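Local coordinates for protein JamJ (Lyngbya majuscula, PDB 5DOZ) that binds NADPH as the enoyl reductase of a polyketide synthase and probably acts in forming a cyclopropane ring, at residues E36-I41 against V83-G88; L52-M57 against L74-E79; A150-G155 against W178-F183; T208-E213 against G233-K238; H305-K310 against I330-V335. All coordinates share one frame; numbering follows the deposited sequence.

Interaction 1: E36-I41 against V83-G88; sequences EVKVQI and VIVGVG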
# COMPACT_ATOMS: atom_id res chain seq x y z
N GLU A 36 -17.70 -17.27 -4.69
CA GLU A 36 -16.36 -17.34 -4.10
C GLU A 36 -15.36 -17.97 -5.04
O GLU A 36 -15.70 -18.80 -5.89
CB GLU A 36 -16.39 -18.10 -2.77
CG GLU A 36 -17.11 -17.37 -1.64
CD GLU A 36 -17.02 -18.08 -0.30
OE1 GLU A 36 -17.25 -19.31 -0.24
OE2 GLU A 36 -16.72 -17.41 0.71
N VAL A 37 -14.10 -17.55 -4.90
CA VAL A 37 -13.00 -18.06 -5.70
C VAL A 37 -11.91 -18.58 -4.78
O VAL A 37 -11.60 -17.96 -3.75
CB VAL A 37 -12.43 -16.96 -6.63
CG1 VAL A 37 -11.35 -17.52 -7.54
CG2 VAL A 37 -13.54 -16.33 -7.47
N LYS A 38 -11.35 -19.73 -5.14
CA LYS A 38 -10.19 -20.29 -4.44
C LYS A 38 -8.93 -19.98 -5.25
O LYS A 38 -8.84 -20.30 -6.43
CB LYS A 38 -10.35 -21.80 -4.25
CG LYS A 38 -9.32 -22.43 -3.33
CD LYS A 38 -9.64 -23.88 -3.03
CE LYS A 38 -8.56 -24.54 -2.18
NZ LYS A 38 -8.96 -25.90 -1.73
N VAL A 39 -7.96 -19.34 -4.59
CA VAL A 39 -6.72 -18.95 -5.26
C VAL A 39 -5.51 -19.59 -4.60
O VAL A 39 -5.35 -19.52 -3.39
CB VAL A 39 -6.54 -17.41 -5.27
CG1 VAL A 39 -5.25 -17.02 -5.98
CG2 VAL A 39 -7.74 -16.72 -5.90
N GLN A 40 -4.65 -20.21 -5.41
CA GLN A 40 -3.37 -20.74 -4.94
C GLN A 40 -2.35 -19.60 -4.85
O GLN A 40 -1.96 -19.03 -5.88
CB GLN A 40 -2.87 -21.86 -5.86
CG GLN A 40 -1.42 -22.27 -5.62
CD GLN A 40 -0.85 -23.11 -6.75
OE1 GLN A 40 -1.60 -23.73 -7.52
NE2 GLN A 40 0.47 -23.13 -6.86
N ILE A 41 -1.94 -19.28 -3.63
CA ILE A 41 -1.05 -18.15 -3.38
C ILE A 41 0.39 -18.47 -3.78
O ILE A 41 0.93 -19.52 -3.43
CB ILE A 41 -1.08 -17.73 -1.88
CG1 ILE A 41 -2.50 -17.31 -1.45
CG2 ILE A 41 -0.07 -16.62 -1.60
CD1 ILE A 41 -3.03 -16.04 -2.09
N VAL A 83 -2.73 -18.16 -8.62
CA VAL A 83 -3.45 -18.80 -9.70
C VAL A 83 -4.77 -19.37 -9.18
O VAL A 83 -4.81 -19.99 -8.11
CB VAL A 83 -2.57 -19.86 -10.44
CG1 VAL A 83 -2.04 -20.92 -9.47
CG2 VAL A 83 -3.32 -20.51 -11.60
N ILE A 84 -5.84 -19.11 -9.92
CA ILE A 84 -7.16 -19.61 -9.57
C ILE A 84 -7.22 -21.14 -9.70
O ILE A 84 -6.87 -21.71 -10.74
CB ILE A 84 -8.24 -18.92 -10.45
CG1 ILE A 84 -8.26 -17.41 -10.16
CG2 ILE A 84 -9.61 -19.56 -10.22
CD1 ILE A 84 -9.31 -16.63 -10.93
N VAL A 85 -7.67 -21.79 -8.63
CA VAL A 85 -7.75 -23.24 -8.58
C VAL A 85 -9.20 -23.72 -8.37
O VAL A 85 -9.49 -24.91 -8.52
CB VAL A 85 -6.80 -23.81 -7.49
CG1 VAL A 85 -7.34 -23.54 -6.10
CG2 VAL A 85 -6.55 -25.30 -7.69
N GLY A 86 -10.10 -22.80 -8.03
CA GLY A 86 -11.50 -23.15 -7.81
C GLY A 86 -12.44 -21.97 -7.93
O GLY A 86 -12.23 -20.93 -7.31
N VAL A 87 -13.49 -22.14 -8.74
CA VAL A 87 -14.47 -21.08 -8.93
C VAL A 87 -15.85 -21.57 -8.49
O VAL A 87 -16.35 -22.55 -9.02
CB VAL A 87 -14.53 -20.60 -10.40
CG1 VAL A 87 -15.50 -19.42 -10.52
CG2 VAL A 87 -13.15 -20.20 -10.91
N GLY A 88 -16.45 -20.86 -7.54
CA GLY A 88 -17.79 -21.19 -7.07
C GLY A 88 -18.84 -20.71 -8.04
O GLY A 88 -18.55 -19.94 -8.98
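V37 and I84 cross obliquely on one face of this antiparallel strand pair, whereas on the other K38 lies beside V85 and Q40 beside V83, each couple pointing the same way. With CG anti to the backbone N (chi1 -170°) and the rest extended, the K38 chain brings its CG to 3.6 Å from CG1 of V85. V83 turns CG1 onto the side of the Q40 chain, and this methyl is 3.4 Å from Q40 OE1. On the face of V37 and I84 the contact is branch to branch, V37 CG1 lying 3.8 Å from I84 CG2. A classic beta bulge interrupts the regular pairing: V85 and G86 both face K38, and the carbonyl O of K38 accepts from V85 N at 2.9 Å and from G86 N at 3.2 Å, both arriving from the same face of its plane. Having no side chain, G86 lets K38 pass, since a CB there would press on K38 CB. Strand 37-45 also pairs with strand 112-115, whose F112 makes a cation-pi contact with K38, and K38 NZ is hydrogen-bonded to N29 OD1 and Q30 O. Beside V37, V39 and I84, L120 and V100 from strands 120-122 and 99-103 close the packing.

Interaction 2: L52-M57 against L74-E79; sequences LNALGM and LTFGFE
The F76 ring turns an edge to the helix end, with the backbone N of A54 in the ring plane and 3.9 Å from CE2. CB of A54 is 4.1 Å from the same ring carbon, while CB of N53 approaches the ring obliquely. The F78 ring is also met at its edge: its CZ lies 4.1 Å from ND2 of N53, and the amide plane is turned 27° from that of the ring, a touch without a hydrogen bond. N53 thus reaches both phenylalanines, and L74 completes the contact, CD2 standing 3.5 Å from N53 O and 3.8 Å from N53 CB while CD1 comes to CG of the amide. The polar end of N53 is tied elsewhere, OD1 accepting from N62 ND2. An alanine in place of N53 would probably leave N62 without this acceptor and open a gap between L74 and the F78 edge. Beyond the contact G56, with positive phi, forms a Schellman motif after the helix, M57 N bonded to L52 O at 2.9 Å. Both segments belong to the GroES-like part of the enoyl reductase. The F78 side chain lies about 8 Å from NADPH and about 4 Å from a bound acetate, probably from the crystallisation liquor, so the arrangement joins the end of helix 48-54 to the loop that leads towards the cofactor cleft.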
# COMPACT_ATOMS: atom_id res chain seq x y z
N LEU A 52 2.59 -4.15 12.35
CA LEU A 52 1.77 -3.59 13.43
C LEU A 52 0.95 -4.66 14.14
O LEU A 52 0.95 -4.72 15.37
CB LEU A 52 0.84 -2.50 12.90
CG LEU A 52 1.46 -1.19 12.39
CD1 LEU A 52 0.37 -0.24 11.90
CD2 LEU A 52 2.32 -0.51 13.45
N ASN A 53 0.27 -5.51 13.36
CA ASN A 53 -0.49 -6.64 13.89
C ASN A 53 0.37 -7.65 14.64
O ASN A 53 -0.03 -8.17 15.68
CB ASN A 53 -1.27 -7.35 12.78
CG ASN A 53 -2.54 -6.62 12.40
OD1 ASN A 53 -3.17 -5.98 13.24
ND2 ASN A 53 -2.93 -6.73 11.14
N ALA A 54 1.55 -7.93 14.09
CA ALA A 54 2.48 -8.88 14.70
C ALA A 54 2.95 -8.38 16.08
O ALA A 54 3.16 -9.18 16.99
CB ALA A 54 3.66 -9.13 13.78
N LEU A 55 3.08 -7.07 16.22
CA LEU A 55 3.46 -6.45 17.49
C LEU A 55 2.24 -6.15 18.36
O LEU A 55 2.37 -5.72 19.51
CB LEU A 55 4.29 -5.19 17.26
CG LEU A 55 5.61 -5.36 16.50
CD1 LEU A 55 6.32 -4.02 16.32
CD2 LEU A 55 6.53 -6.37 17.18
N GLY A 56 1.05 -6.38 17.81
CA GLY A 56 -0.21 -6.22 18.53
C GLY A 56 -0.59 -4.78 18.78
O GLY A 56 -0.92 -4.41 19.91
N MET A 57 -0.57 -3.98 17.73
CA MET A 57 -0.77 -2.54 17.86
C MET A 57 -2.04 -2.03 17.17
O MET A 57 -2.25 -0.82 17.06
CB MET A 57 0.46 -1.79 17.36
CG MET A 57 1.68 -2.00 18.25
SD MET A 57 3.19 -1.31 17.54
CE MET A 57 4.23 -1.27 19.00
N LEU A 74 -6.04 -13.92 14.42
CA LEU A 74 -5.28 -13.03 13.55
C LEU A 74 -4.63 -13.80 12.39
O LEU A 74 -3.96 -14.82 12.59
CB LEU A 74 -4.24 -12.23 14.34
CG LEU A 74 -3.49 -11.07 13.67
CD1 LEU A 74 -4.42 -9.95 13.22
CD2 LEU A 74 -2.41 -10.52 14.59
N THR A 75 -4.86 -13.31 11.18
CA THR A 75 -4.17 -13.80 10.00
C THR A 75 -3.38 -12.63 9.40
O THR A 75 -3.53 -11.48 9.83
CB THR A 75 -5.14 -14.39 8.95
OG1 THR A 75 -6.14 -13.42 8.61
CG2 THR A 75 -5.81 -15.67 9.48
N PHE A 76 -2.54 -12.93 8.42
CA PHE A 76 -1.65 -11.93 7.84
C PHE A 76 -1.74 -11.95 6.33
O PHE A 76 -1.96 -13.01 5.74
CB PHE A 76 -0.20 -12.20 8.29
CG PHE A 76 0.00 -12.13 9.79
CD1 PHE A 76 -0.15 -13.27 10.58
CD2 PHE A 76 0.35 -10.93 10.40
CE1 PHE A 76 0.04 -13.20 11.96
CE2 PHE A 76 0.54 -10.86 11.77
CZ PHE A 76 0.38 -12.00 12.55
N GLY A 77 -1.58 -10.79 5.70
CA GLY A 77 -1.50 -10.69 4.24
C GLY A 77 -2.66 -9.96 3.60
O GLY A 77 -3.79 -10.45 3.59
N PHE A 78 -2.36 -8.79 3.02
CA PHE A 78 -3.39 -7.87 2.51
C PHE A 78 -3.51 -7.87 0.98
O PHE A 78 -4.42 -7.25 0.42
CB PHE A 78 -3.10 -6.44 2.98
CG PHE A 78 -3.32 -6.22 4.45
CD1 PHE A 78 -4.60 -5.99 4.95
CD2 PHE A 78 -2.25 -6.22 5.34
CE1 PHE A 78 -4.81 -5.79 6.31
CE2 PHE A 78 -2.45 -6.01 6.69
CZ PHE A 78 -3.73 -5.80 7.18
N GLU A 79 -2.59 -8.57 0.33
CA GLU A 79 -2.50 -8.63 -1.13
C GLU A 79 -1.61 -9.82 -1.50
O GLU A 79 -0.85 -10.30 -0.66
CB GLU A 79 -1.91 -7.34 -1.69
CG GLU A 79 -0.65 -6.89 -0.96
CD GLU A 79 0.05 -5.70 -1.59
OE1 GLU A 79 -0.12 -5.47 -2.81
OE2 GLU A 79 0.80 -5.00 -0.87

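Interaction 3: A150-G155 against W178-F183; sequences AKIQSG and WGAEVF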
# COMPACT_ATOMS: atom_id res chain seq x y z
N ALA A 150 -7.48 13.62 -5.02
CA ALA A 150 -6.80 14.90 -5.24
C ALA A 150 -6.85 15.42 -6.68
O ALA A 150 -6.62 16.60 -6.92
CB ALA A 150 -5.35 14.82 -4.78
N LYS A 151 -7.14 14.53 -7.64
CA LYS A 151 -7.27 14.91 -9.05
C LYS A 151 -6.08 15.73 -9.56
O LYS A 151 -6.26 16.77 -10.20
CB LYS A 151 -8.59 15.66 -9.29
CG LYS A 151 -9.82 14.77 -9.36
CD LYS A 151 -11.07 15.58 -9.67
CE LYS A 151 -12.22 14.71 -10.16
NZ LYS A 151 -12.63 13.69 -9.15
N ILE A 152 -4.88 15.26 -9.26
CA ILE A 152 -3.64 15.95 -9.63
C ILE A 152 -3.52 16.13 -11.16
O ILE A 152 -3.92 15.24 -11.93
CB ILE A 152 -2.41 15.24 -9.03
CG1 ILE A 152 -1.17 16.14 -9.10
CG2 ILE A 152 -2.17 13.87 -9.66
CD1 ILE A 152 -0.06 15.74 -8.16
N GLN A 153 -2.99 17.28 -11.58
CA GLN A 153 -2.79 17.61 -13.00
C GLN A 153 -1.33 17.95 -13.28
O GLN A 153 -0.57 18.24 -12.34
CB GLN A 153 -3.68 18.80 -13.42
CG GLN A 153 -5.12 18.73 -12.94
CD GLN A 153 -5.91 17.60 -13.57
OE1 GLN A 153 -5.91 17.41 -14.79
NE2 GLN A 153 -6.61 16.84 -12.74
N SER A 154 -0.92 17.91 -14.55
CA SER A 154 0.46 18.24 -14.92
C SER A 154 0.77 19.70 -14.64
O SER A 154 -0.11 20.56 -14.76
CB SER A 154 0.76 17.89 -16.39
OG SER A 154 0.46 18.97 -17.25
N GLY A 155 2.01 19.98 -14.25
CA GLY A 155 2.41 21.33 -13.89
C GLY A 155 2.23 21.61 -12.41
O GLY A 155 2.75 22.61 -11.89
N TRP A 178 2.26 11.50 -14.84
CA TRP A 178 1.17 12.46 -15.00
C TRP A 178 1.67 13.90 -15.17
O TRP A 178 0.87 14.83 -15.27
CB TRP A 178 0.14 12.33 -13.87
CG TRP A 178 -0.61 11.01 -13.92
CD1 TRP A 178 -0.80 10.21 -15.02
CD2 TRP A 178 -1.29 10.36 -12.83
NE1 TRP A 178 -1.53 9.10 -14.68
CE2 TRP A 178 -1.85 9.16 -13.35
CE3 TRP A 178 -1.48 10.66 -11.48
CZ2 TRP A 178 -2.58 8.27 -12.55
CZ3 TRP A 178 -2.21 9.78 -10.69
CH2 TRP A 178 -2.75 8.60 -11.22
N GLY A 179 2.99 14.08 -15.22
CA GLY A 179 3.59 15.38 -15.53
C GLY A 179 3.71 16.35 -14.37
O GLY A 179 4.09 17.50 -14.56
N ALA A 180 3.40 15.87 -13.16
CA ALA A 180 3.55 16.66 -11.94
C ALA A 180 5.02 16.80 -11.56
O ALA A 180 5.85 15.99 -11.98
CB ALA A 180 2.77 16.02 -10.80
N GLU A 181 5.31 17.82 -10.77
CA GLU A 181 6.66 18.09 -10.28
C GLU A 181 6.81 17.50 -8.87
O GLU A 181 6.19 17.99 -7.93
CB GLU A 181 6.92 19.60 -10.27
CG GLU A 181 8.38 19.99 -10.07
CD GLU A 181 8.62 21.49 -10.07
OE1 GLU A 181 8.11 22.19 -10.97
OE2 GLU A 181 9.34 21.97 -9.17
N VAL A 182 7.63 16.46 -8.75
CA VAL A 182 7.79 15.72 -7.50
C VAL A 182 8.79 16.35 -6.53
O VAL A 182 9.90 16.73 -6.91
CB VAL A 182 8.18 14.24 -7.76
CG1 VAL A 182 8.42 13.49 -6.46
CG2 VAL A 182 7.10 13.53 -8.57
N PHE A 183 8.36 16.46 -5.27
CA PHE A 183 9.23 16.81 -4.15
C PHE A 183 9.26 15.61 -3.21
O PHE A 183 8.23 15.23 -2.65
CB PHE A 183 8.70 18.06 -3.44
CG PHE A 183 8.85 19.34 -4.23
CD1 PHE A 183 8.17 19.52 -5.43
CD2 PHE A 183 9.66 20.37 -3.76
CE1 PHE A 183 8.31 20.70 -6.16
CE2 PHE A 183 9.79 21.56 -4.48
CZ PHE A 183 9.12 21.72 -5.68
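I152 packs against W178 and A180 with its two outer branches, and this forms the close-packed apolar side of the contact. CG2, lying between the backbone N and the carbonyl carbon, is 3.8 Å from W178 CE3, the two side chains crossing at about a right angle. CG1 runs anti to the backbone N (chi1 -165°) and carries CD1 the other way, to 3.9 Å from the CB of A180. The exposed side has fewer side-chain contacts and is made largely by backbone, though it is close at S154 and G179. There G155 N donates to G179 O at 3.3 Å, a long but straight bond whose donor stands above the carbonyl plane, 54° out of it. CB of S154 rests 3.3 Å from W178 O, and a CB on G179 would run into it; the positive phi of G179 belongs to a Schellman motif after the preceding helix. Q153 turns back instead, its NE2 bonded to K151 O at 2.6 Å. The contact lies where the chain enters two neighbouring inner strands of the parallel sheet, 157-160 and 181-186: I152 and A180 both touch V158, and L146 of helix 136-149 lies against I152 and W178, whose indole also meets the rings of Y143 and Y147.

Interaction 4: T208-E213 against G233-K238; sequences TEFANE and GEYIQK
Y235 and K238 bring the start of helix 235-242 against F210 and A211 at the start of helix 210-218 and T208 just before it, within the Rossmann-type nucleotide-binding part of the enoyl reductase. E234 holds the N-cap position, and its backbone O accepts from K238 N at 3.1 Å in the first turn; across the contact it barely meets the methyl of T208. Y235 comes next and offers a ring face to that methyl: CG2 of T208 stands 4.0 Å from the ring centroid, only 8° off the normal, a CH-pi contact. At another part of the ring, Y235 CE2 is 4.0 Å from F210 CE2, an oblique meeting. The hydroxyl is fixed beyond the contact by a hydrogen bond to S205 O, and the side chain lies about 4 Å from NADPH. An alanine in place of Y235 would probably leave the T208 methyl without its ring face, open a gap beside F210 and cost S205 O a partner. One turn on, K238 lays its aliphatic chain over the other helix start. Its CB is 3.9 Å from F210 CZ, its CG 3.8 Å from T208 CB, and its CD 4.0 Å from CB of A211. F210 has a further partner in H161, met edge-to-face. Bends at chi2 (-57°) and chi4 fold the lysine back along its own helix, where NZ forms a salt bridge with E234 OE1 at 3.3 Å.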
# COMPACT_ATOMS: atom_id res chain seq x y z
N THR A 208 11.84 17.71 10.31
CA THR A 208 10.73 18.58 9.92
C THR A 208 11.18 19.79 9.11
O THR A 208 10.36 20.58 8.66
CB THR A 208 9.87 19.03 11.13
OG1 THR A 208 10.72 19.32 12.24
CG2 THR A 208 8.89 17.94 11.51
N GLU A 209 12.50 19.92 8.93
CA GLU A 209 13.08 21.04 8.19
C GLU A 209 12.76 21.04 6.69
O GLU A 209 13.17 21.95 5.96
CB GLU A 209 14.60 21.09 8.42
CG GLU A 209 15.38 19.94 7.77
CD GLU A 209 16.82 19.87 8.23
OE1 GLU A 209 17.47 20.93 8.35
OE2 GLU A 209 17.31 18.74 8.47
N PHE A 210 12.01 20.04 6.22
CA PHE A 210 11.59 19.97 4.81
C PHE A 210 10.67 21.14 4.47
O PHE A 210 10.66 21.62 3.34
CB PHE A 210 10.92 18.62 4.47
CG PHE A 210 9.59 18.40 5.16
CD1 PHE A 210 8.41 18.86 4.58
CD2 PHE A 210 9.53 17.74 6.38
CE1 PHE A 210 7.19 18.67 5.22
CE2 PHE A 210 8.32 17.55 7.02
CZ PHE A 210 7.15 18.01 6.44
N ALA A 211 9.91 21.59 5.47
CA ALA A 211 8.95 22.69 5.31
C ALA A 211 9.62 23.98 4.84
O ALA A 211 9.17 24.60 3.88
CB ALA A 211 8.20 22.92 6.62
N ASN A 212 10.70 24.36 5.51
CA ASN A 212 11.45 25.56 5.16
C ASN A 212 12.13 25.46 3.80
O ASN A 212 12.14 26.42 3.03
CB ASN A 212 12.48 25.90 6.24
CG ASN A 212 11.83 26.45 7.50
OD1 ASN A 212 10.67 26.88 7.49
ND2 ASN A 212 12.58 26.44 8.60
N GLU A 213 12.67 24.28 3.51
CA GLU A 213 13.30 23.99 2.22
C GLU A 213 12.29 24.11 1.07
O GLU A 213 12.60 24.68 0.03
CB GLU A 213 13.94 22.59 2.24
CG GLU A 213 15.11 22.46 3.21
CD GLU A 213 15.47 21.01 3.54
OE1 GLU A 213 14.60 20.12 3.41
OE2 GLU A 213 16.63 20.77 3.94
N GLY A 233 4.99 13.72 16.05
CA GLY A 233 5.54 15.04 16.35
C GLY A 233 4.72 16.18 15.77
O GLY A 233 3.51 16.23 15.95
N GLU A 234 5.40 17.09 15.07
CA GLU A 234 4.74 18.24 14.45
C GLU A 234 4.68 18.09 12.92
O GLU A 234 4.62 19.09 12.20
CB GLU A 234 5.44 19.55 14.86
CG GLU A 234 5.34 19.87 16.35
CD GLU A 234 6.19 21.07 16.78
OE1 GLU A 234 6.21 22.09 16.05
OE2 GLU A 234 6.83 20.99 17.85
N TYR A 235 4.67 16.85 12.44
CA TYR A 235 4.66 16.55 11.00
C TYR A 235 3.42 17.02 10.26
O TYR A 235 3.51 17.47 9.12
CB TYR A 235 4.88 15.05 10.75
CG TYR A 235 6.33 14.64 10.62
CD1 TYR A 235 7.08 14.29 11.74
CD2 TYR A 235 6.96 14.61 9.37
CE1 TYR A 235 8.41 13.92 11.63
CE2 TYR A 235 8.29 14.24 9.25
CZ TYR A 235 9.01 13.89 10.38
OH TYR A 235 10.33 13.52 10.27
N ILE A 236 2.25 16.89 10.88
CA ILE A 236 1.01 17.32 10.24
C ILE A 236 0.97 18.84 10.05
O ILE A 236 0.62 19.33 8.97
CB ILE A 236 -0.25 16.79 10.95
CG1 ILE A 236 -0.33 15.26 10.79
CG2 ILE A 236 -1.50 17.45 10.38
CD1 ILE A 236 -1.39 14.58 11.62
N GLN A 237 1.34 19.58 11.09
CA GLN A 237 1.37 21.04 11.04
C GLN A 237 2.38 21.54 10.00
O GLN A 237 2.11 22.49 9.27
CB GLN A 237 1.69 21.63 12.43
CG GLN A 237 1.66 23.15 12.50
CD GLN A 237 0.27 23.73 12.26
OE1 GLN A 237 -0.58 23.70 13.15
NE2 GLN A 237 0.05 24.25 11.06
N LYS A 238 3.54 20.88 9.94
CA LYS A 238 4.57 21.20 8.95
C LYS A 238 4.07 20.95 7.53
O LYS A 238 4.38 21.72 6.62
CB LYS A 238 5.86 20.42 9.21
CG LYS A 238 6.63 20.86 10.45
CD LYS A 238 7.00 22.34 10.41
CE LYS A 238 7.80 22.75 11.65
NZ LYS A 238 7.08 22.47 12.93

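Interaction 5: H305-K310 against I330-V335; sequences HPLVYK and IGRVVV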
# COMPACT_ATOMS: atom_id res chain seq x y z
N HIS A 305 6.01 0.72 -14.20
CA HIS A 305 6.85 -0.44 -13.98
C HIS A 305 6.66 -1.03 -12.59
O HIS A 305 6.28 -0.30 -11.66
CB HIS A 305 8.33 -0.08 -14.20
CG HIS A 305 8.66 0.32 -15.60
ND1 HIS A 305 8.86 1.63 -15.99
CD2 HIS A 305 8.79 -0.43 -16.73
CE1 HIS A 305 9.11 1.67 -17.28
NE2 HIS A 305 9.07 0.44 -17.76
N PRO A 306 6.91 -2.34 -12.43
CA PRO A 306 6.95 -2.92 -11.09
C PRO A 306 7.96 -2.18 -10.23
O PRO A 306 8.91 -1.60 -10.75
CB PRO A 306 7.41 -4.37 -11.34
CG PRO A 306 7.91 -4.40 -12.76
CD PRO A 306 7.12 -3.36 -13.47
N LEU A 307 7.74 -2.19 -8.92
CA LEU A 307 8.65 -1.54 -8.00
C LEU A 307 9.94 -2.36 -7.84
O LEU A 307 9.98 -3.54 -8.17
CB LEU A 307 7.98 -1.34 -6.63
CG LEU A 307 6.66 -0.56 -6.57
CD1 LEU A 307 6.19 -0.46 -5.13
CD2 LEU A 307 6.78 0.82 -7.20
N VAL A 308 10.99 -1.70 -7.35
CA VAL A 308 12.20 -2.39 -6.90
C VAL A 308 11.82 -3.25 -5.70
O VAL A 308 11.06 -2.82 -4.83
CB VAL A 308 13.31 -1.39 -6.50
CG1 VAL A 308 14.46 -2.09 -5.79
CG2 VAL A 308 13.83 -0.65 -7.74
N TYR A 309 12.35 -4.47 -5.65
CA TYR A 309 11.98 -5.38 -4.58
C TYR A 309 13.12 -6.30 -4.16
O TYR A 309 14.03 -6.58 -4.94
CB TYR A 309 10.75 -6.21 -4.98
CG TYR A 309 11.02 -7.21 -6.08
CD1 TYR A 309 11.03 -6.83 -7.42
CD2 TYR A 309 11.27 -8.55 -5.78
CE1 TYR A 309 11.29 -7.74 -8.43
CE2 TYR A 309 11.53 -9.47 -6.78
CZ TYR A 309 11.53 -9.06 -8.10
OH TYR A 309 11.79 -9.97 -9.09
N LYS A 310 13.05 -6.75 -2.91
CA LYS A 310 13.88 -7.83 -2.40
C LYS A 310 12.96 -9.02 -2.10
O LYS A 310 11.82 -8.84 -1.65
CB LYS A 310 14.64 -7.38 -1.14
CG LYS A 310 15.57 -8.44 -0.56
CD LYS A 310 16.47 -7.89 0.54
CE LYS A 310 17.29 -9.02 1.16
NZ LYS A 310 18.39 -8.54 2.05
N ILE A 330 14.19 -0.14 -0.19
CA ILE A 330 13.56 0.73 -1.17
C ILE A 330 12.61 -0.09 -2.04
O ILE A 330 13.04 -1.01 -2.74
CB ILE A 330 14.59 1.53 -2.01
CG1 ILE A 330 15.30 2.56 -1.11
CG2 ILE A 330 13.92 2.22 -3.19
CD1 ILE A 330 16.55 3.15 -1.71
N GLY A 331 11.33 0.24 -1.98
CA GLY A 331 10.31 -0.47 -2.75
C GLY A 331 9.55 -1.48 -1.91
O GLY A 331 8.97 -1.13 -0.88
N ARG A 332 9.57 -2.74 -2.35
CA ARG A 332 8.76 -3.82 -1.78
C ARG A 332 9.57 -5.01 -1.25
O ARG A 332 10.65 -5.32 -1.74
CB ARG A 332 7.75 -4.32 -2.82
CG ARG A 332 6.37 -3.68 -2.72
CD ARG A 332 5.62 -4.29 -1.54
NE ARG A 332 4.19 -3.97 -1.49
CZ ARG A 332 3.65 -3.15 -0.60
NH1 ARG A 332 2.34 -2.95 -0.60
NH2 ARG A 332 4.40 -2.51 0.29
N VAL A 333 9.01 -5.66 -0.23
CA VAL A 333 9.56 -6.88 0.35
C VAL A 333 8.56 -8.01 0.09
O VAL A 333 7.42 -7.95 0.56
CB VAL A 333 9.82 -6.74 1.86
CG1 VAL A 333 10.36 -8.03 2.45
CG2 VAL A 333 10.77 -5.58 2.14
N VAL A 334 8.98 -9.02 -0.67
CA VAL A 334 8.07 -10.04 -1.20
C VAL A 334 8.48 -11.45 -0.77
O VAL A 334 9.64 -11.84 -0.92
CB VAL A 334 7.99 -9.98 -2.75
CG1 VAL A 334 6.92 -10.93 -3.29
CG2 VAL A 334 7.72 -8.55 -3.23
N VAL A 335 7.51 -12.20 -0.25
CA VAL A 335 7.73 -13.58 0.17
C VAL A 335 7.19 -14.54 -0.88
O VAL A 335 6.04 -14.43 -1.30
CB VAL A 335 7.07 -13.87 1.53
CG1 VAL A 335 7.23 -15.34 1.90
CG2 VAL A 335 7.65 -12.99 2.63
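R332, K310 and V308 have the most surface buried in this contact, and the parallel strand pairing runs through the backbones of all three. V308 O accepts from R332 N at 2.9 Å; R332 O in turn receives K310 N at 3.0 Å, and K310 O receives V334 N, also at 3.0 Å. The side chain of R332 leaves this ladder early. It is bent at chi2 (-76°), its CG passes L307 CD1 at 4.0 Å, and the guanidinium turns away to a salt bridge from NH1 to E79 OE2, which would be expected to hold the group in place. Outside the two segments, R332 NH2 has a long and weak ionic contact with O2N of NADPH, and R332 belongs to the cofactor pocket. The K310 chain is extended instead of bent, with CG anti to the backbone N, and it too leads away, past Y323 of helix 317-326. V308 lies beside the turn of chain before strand 332-336, its CG1 3.5 Å from I330 O. V308 O also receives a CA-H...O contact from G331 CA at 3.2 Å. A side chain on G331 would strike that same oxygen, and at its backbone angles a CB would also press on the carbonyl O of I330. Further along, CB of Y309 meets CG2 of V334 at 4.2 Å. Strands 309-313 and 332-336, joined through helix 317-326 and paired side by side, form a beta-alpha-beta crossover, with R332 of the NADPH pocket at the start of its second strand.

Interaction 2 is wholly buried, interaction 3 lies largely at the surface, and the others are partly buried. Interactions 1 and 5 belong to the same mixed sheet, where strands 37-45 and 332-336 are neighbours, yet one pairs antiparallel through a bulge and the other parallel. Both rest on backbone hydrogen bonds; interaction 2 instead sets the last turn of a helix against a loop and interaction 4 sets two helix starts together, mostly by side chains and without hydrogen bonds between the segments. Interactions 2 and 5 touch through the E79-R332 salt bridge. Interactions 3 and 4 lie in the nucleotide-binding part, their nearest atoms about 6 Å apart, and interaction 4, like interaction 5, reaches NADPH.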